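Local coordinates for sugar phosphate isomerase/epimerase (Parabacteroides distasonis, PDB 3OBE), which probably acts as an isomerase of the xylose isomerase-like TIM-barrel family, on a substrate that is not established, at residues A[57-61]-A[115-119]; A[78-82]-A[122-126]. All coordinates share one frame; numbering follows the deposited sequence.

Contact 1 of 2, residues A[57-61]-A[115-119]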
# COMPACT_ATOMS: atom_id res chain seq x y z
N GLY A 57 -3.75 -10.74 3.52
CA GLY A 57 -4.33 -12.01 3.94
C GLY A 57 -4.09 -12.38 5.40
O GLY A 57 -4.42 -13.49 5.82
N TYR A 58 -3.46 -11.51 6.15
CA TYR A 58 -3.18 -11.76 7.56
C TYR A 58 -4.46 -12.13 8.28
O TYR A 58 -5.45 -11.48 8.10
CB TYR A 58 -2.61 -10.50 8.21
CG TYR A 58 -2.43 -10.63 9.72
CD1 TYR A 58 -1.42 -11.39 10.27
CD2 TYR A 58 -3.32 -10.01 10.61
CE1 TYR A 58 -1.26 -11.51 11.63
CE2 TYR A 58 -3.16 -10.10 11.98
CZ TYR A 58 -2.14 -10.84 12.49
OH TYR A 58 -1.96 -10.97 13.85
N ARG A 59 -4.42 -13.17 9.10
CA ARG A 59 -5.62 -13.57 9.87
C ARG A 59 -5.30 -13.40 11.34
O ARG A 59 -4.35 -14.00 11.82
CB ARG A 59 -5.98 -15.05 9.62
CG ARG A 59 -6.42 -15.35 8.19
CD ARG A 59 -7.86 -14.93 7.93
N GLU A 60 -6.07 -12.57 12.05
CA GLU A 60 -5.73 -12.25 13.42
C GLU A 60 -5.96 -13.40 14.39
O GLU A 60 -5.37 -13.41 15.45
CB GLU A 60 -6.47 -10.98 13.89
CG GLU A 60 -7.92 -11.18 14.16
CD GLU A 60 -8.67 -9.87 14.15
OE1 GLU A 60 -8.75 -9.22 13.10
OE2 GLU A 60 -9.12 -9.48 15.23
N ASP A 61 -6.79 -14.38 14.05
CA ASP A 61 -7.03 -15.48 15.02
C ASP A 61 -5.84 -16.43 15.04
O ASP A 61 -5.39 -16.82 16.12
CB ASP A 61 -8.34 -16.24 14.74
CG ASP A 61 -8.44 -16.81 13.35
OD1 ASP A 61 -7.90 -16.23 12.37
OD2 ASP A 61 -9.09 -17.87 13.22
N PHE A 115 -4.94 -6.07 18.52
CA PHE A 115 -4.80 -6.47 17.14
C PHE A 115 -3.43 -6.08 16.63
O PHE A 115 -2.71 -6.90 16.03
CB PHE A 115 -5.86 -5.81 16.24
CG PHE A 115 -5.64 -6.05 14.78
CD1 PHE A 115 -6.14 -7.19 14.17
CD2 PHE A 115 -4.88 -5.16 14.01
CE1 PHE A 115 -5.90 -7.44 12.82
CE2 PHE A 115 -4.63 -5.38 12.67
CZ PHE A 115 -5.12 -6.55 12.06
N TRP A 116 -3.09 -4.81 16.80
CA TRP A 116 -1.84 -4.29 16.21
C TRP A 116 -0.60 -4.86 16.89
O TRP A 116 0.42 -5.06 16.23
CB TRP A 116 -1.85 -2.77 16.17
CG TRP A 116 -2.79 -2.24 15.12
CD1 TRP A 116 -3.96 -1.58 15.32
CD2 TRP A 116 -2.68 -2.42 13.70
NE1 TRP A 116 -4.58 -1.31 14.14
CE2 TRP A 116 -3.82 -1.81 13.12
CE3 TRP A 116 -1.73 -3.00 12.87
CZ2 TRP A 116 -4.01 -1.78 11.74
CZ3 TRP A 116 -1.94 -3.01 11.53
CH2 TRP A 116 -3.10 -2.41 10.96
N LYS A 117 -0.67 -5.12 18.20
CA LYS A 117 0.47 -5.72 18.92
C LYS A 117 0.74 -7.13 18.36
O LYS A 117 1.89 -7.48 18.02
CB LYS A 117 0.23 -5.75 20.43
CG LYS A 117 0.34 -4.45 21.12
CD LYS A 117 -0.10 -4.59 22.58
CE LYS A 117 0.08 -3.30 23.37
NZ LYS A 117 -0.08 -3.56 24.83
N LYS A 118 -0.29 -7.94 18.25
CA LYS A 118 -0.08 -9.29 17.77
C LYS A 118 0.39 -9.29 16.32
O LYS A 118 1.34 -10.03 15.94
CB LYS A 118 -1.35 -10.13 17.94
CG LYS A 118 -1.23 -11.49 17.33
CD LYS A 118 -2.42 -12.40 17.68
CE LYS A 118 -2.22 -13.82 17.15
NZ LYS A 118 -0.99 -14.44 17.71
N ALA A 119 -0.25 -8.44 15.51
CA ALA A 119 0.12 -8.35 14.11
C ALA A 119 1.57 -7.91 13.96
O ALA A 119 2.26 -8.43 13.09
CB ALA A 119 -0.80 -7.41 13.33
O HOH W 1 -3.65 -9.45 15.30
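Tyr58 and Glu60 reach from the loop that follows strand 52-55 of this TIM barrel onto one side of helix 109-126, where they meet Phe115, Lys118 and Ala119. The tight part is aromatic. With CG anti to the backbone N (chi1 174°), the Tyr58 ring extends to the helix, and Phe115 CE1 lies at its edge, 3.9 Å from Tyr58 CE2. The two ring planes are nearly perpendicular, at 85°, and the side chains slide past each other in opposite directions. The far end of the tyrosine rests on Ala119, its CZ 3.8 Å from Ala119 CB. Glu60 crosses Phe115 at about a right angle, its OE1 3.4 Å from Phe115 CE1; that oxygen also accepts a hydrogen bond from Ser100 N, a bond that would help hold the carboxylate beside the ring. Toward solvent the packing is looser. The exposed Lys118 runs its aliphatic chain past the Tyr58 hydroxyl, with CE 3.6 Å from Glu60 O, and bends only at its last torsion. Between loop and helix a water makes a polar link, lying in the plane of the tyrosine ring, 2.7 Å from Tyr58 OH, and donating to Phe115 O at 2.8 Å.

Contact 2 of 2, residues A[78-82]-A[122-126]. With EOH (ethanol), chain G.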
# COMPACT_ATOMS: atom_id res chain seq x y z
N SER A 78 4.74 -17.02 8.71
CA SER A 78 5.72 -16.00 8.32
C SER A 78 7.05 -16.57 7.87
O SER A 78 7.59 -16.16 6.86
CB SER A 78 5.98 -15.06 9.48
OG SER A 78 4.84 -14.27 9.71
N LYS A 79 7.61 -17.47 8.66
CA LYS A 79 8.91 -18.05 8.31
C LYS A 79 8.89 -18.72 6.93
O LYS A 79 9.84 -18.56 6.13
CB LYS A 79 9.34 -19.07 9.37
CG LYS A 79 10.69 -19.71 9.09
CD LYS A 79 11.06 -20.71 10.20
CE LYS A 79 12.34 -21.42 9.85
NZ LYS A 79 12.06 -22.59 8.99
N ASP A 80 7.84 -19.49 6.65
CA ASP A 80 7.75 -20.20 5.35
C ASP A 80 7.50 -19.21 4.23
O ASP A 80 7.99 -19.39 3.11
CB ASP A 80 6.65 -21.24 5.39
CG ASP A 80 6.86 -22.26 6.50
OD1 ASP A 80 7.96 -22.86 6.57
OD2 ASP A 80 5.96 -22.43 7.34
N TYR A 81 6.71 -18.18 4.53
CA TYR A 81 6.43 -17.17 3.52
C TYR A 81 7.74 -16.47 3.16
O TYR A 81 8.11 -16.38 1.99
CB TYR A 81 5.45 -16.14 4.05
CG TYR A 81 4.51 -15.53 3.04
CD1 TYR A 81 4.81 -15.48 1.66
CD2 TYR A 81 3.30 -15.01 3.48
CE1 TYR A 81 3.90 -14.92 0.76
CE2 TYR A 81 2.41 -14.47 2.60
CZ TYR A 81 2.70 -14.41 1.25
OH TYR A 81 1.76 -13.84 0.42
N LYS A 82 8.43 -15.96 4.18
CA LYS A 82 9.69 -15.23 3.98
C LYS A 82 10.69 -16.10 3.19
O LYS A 82 11.33 -15.63 2.26
CB LYS A 82 10.26 -14.80 5.32
CG LYS A 82 11.46 -13.88 5.22
CD LYS A 82 11.95 -13.37 6.57
CE LYS A 82 13.14 -12.41 6.36
NZ LYS A 82 14.34 -13.09 5.84
N ILE A 122 4.04 -10.79 14.54
CA ILE A 122 4.05 -11.70 13.38
C ILE A 122 4.79 -11.07 12.21
O ILE A 122 5.57 -11.72 11.54
CB ILE A 122 2.62 -12.08 12.96
CG1 ILE A 122 1.94 -12.92 14.05
CG2 ILE A 122 2.57 -12.76 11.55
CD1 ILE A 122 2.51 -14.32 14.22
N HIS A 123 4.59 -9.77 12.01
CA HIS A 123 5.20 -9.11 10.86
C HIS A 123 6.67 -8.83 11.11
O HIS A 123 7.46 -8.73 10.14
CB HIS A 123 4.44 -7.82 10.49
CG HIS A 123 3.16 -8.07 9.72
ND1 HIS A 123 2.02 -8.55 10.34
CD2 HIS A 123 2.87 -7.96 8.40
CE1 HIS A 123 1.08 -8.71 9.43
NE2 HIS A 123 1.55 -8.34 8.25
N ALA A 124 7.09 -8.74 12.38
CA ALA A 124 8.54 -8.64 12.68
C ALA A 124 9.22 -9.94 12.25
O ALA A 124 10.32 -9.95 11.63
CB ALA A 124 8.75 -8.30 14.16
N GLU A 125 8.58 -11.06 12.53
CA GLU A 125 9.08 -12.35 12.06
C GLU A 125 9.19 -12.39 10.53
O GLU A 125 10.15 -12.94 9.98
CB GLU A 125 8.15 -13.51 12.48
CG GLU A 125 7.99 -13.89 13.92
CD GLU A 125 6.91 -15.03 14.08
OE1 GLU A 125 5.89 -15.04 13.35
OE2 GLU A 125 7.11 -15.93 14.89
N LEU A 126 8.18 -11.83 9.86
CA LEU A 126 8.09 -11.82 8.40
C LEU A 126 9.18 -10.91 7.80
O LEU A 126 9.61 -11.16 6.68
CB LEU A 126 6.70 -11.35 7.97
CG LEU A 126 6.26 -11.45 6.51
CD1 LEU A 126 6.27 -12.94 6.05
CD2 LEU A 126 4.90 -10.78 6.31
C1 EOH G . -1.68 -14.11 1.11
C2 EOH G . -1.76 -15.05 -0.06
O EOH G . -0.40 -13.57 1.32
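Two neighbouring outer helices of the TIM barrel, 78-87 and 109-126, pack here through the first turn of one and the last turn of the other. The short segments run in roughly the same direction, crossing at -30° with their axes 9.0 Å apart. Ser78 sits at the closest point, its CA 4.8 Å from Leu126 CA. Its hydroxyl lies beside its own backbone N (chi1 -70°), a rotation that brings OG within 3.2 Å of Ile122 O, to which it donates a hydrogen bond. The donor stands above the carbonyl plane, 46° out of it, while the same oxygen keeps its helical bond from Leu126 N; one acceptor thus serves both helices. Ile122 CG2 lies alongside the hydroxyl, 3.3 Å from Ser78 OG. An alanine here has no OG to donate, and Ile122 O would probably be left with Leu126 N as its remaining donor of the two and a small gap beside Ile122 CG2. Deeper in, the buried Leu126 pushes CD1 against the 78-82 backbone, 3.6 Å from Ser78 O, and against Tyr81 CB; both residues also touch Ile55 and Ile92 on the strands beneath. Farther out, Lys82 lays its chain over the end of the other helix, CD 3.2 Å from Leu126 O, before its amine turns to a salt bridge with Asp86. Tyr81 points its hydroxyl to an ethanol probably from the crystallisation liquor. Side-by-side helices seated on the strands they cover are the outer layer of an alpha/beta barrel.

From the N terminus, the chain passes through strand 52-55 into the loop carrying 57-61, then through helix 78-87 and strand 91-95 to helix 109-126. Contact 1 closes the span from 57-61 to 115-119; contact 2 closes that from 78-82 to 122-126. The spans cross rather than nest, since 78-82 falls inside the first and 122-126 beyond its end. Both use helix 109-126, joining it at one place to the loop after strand 52-55 and at its C-terminal end to the preceding helix of the barrel wall, 78-87. The contacts meet where the Tyr58 ring packs on His123 and Ile122, with Tyr58 CD1 3.8 Å from His123 CE1, although the centres of the two contacts are about 12 Å apart.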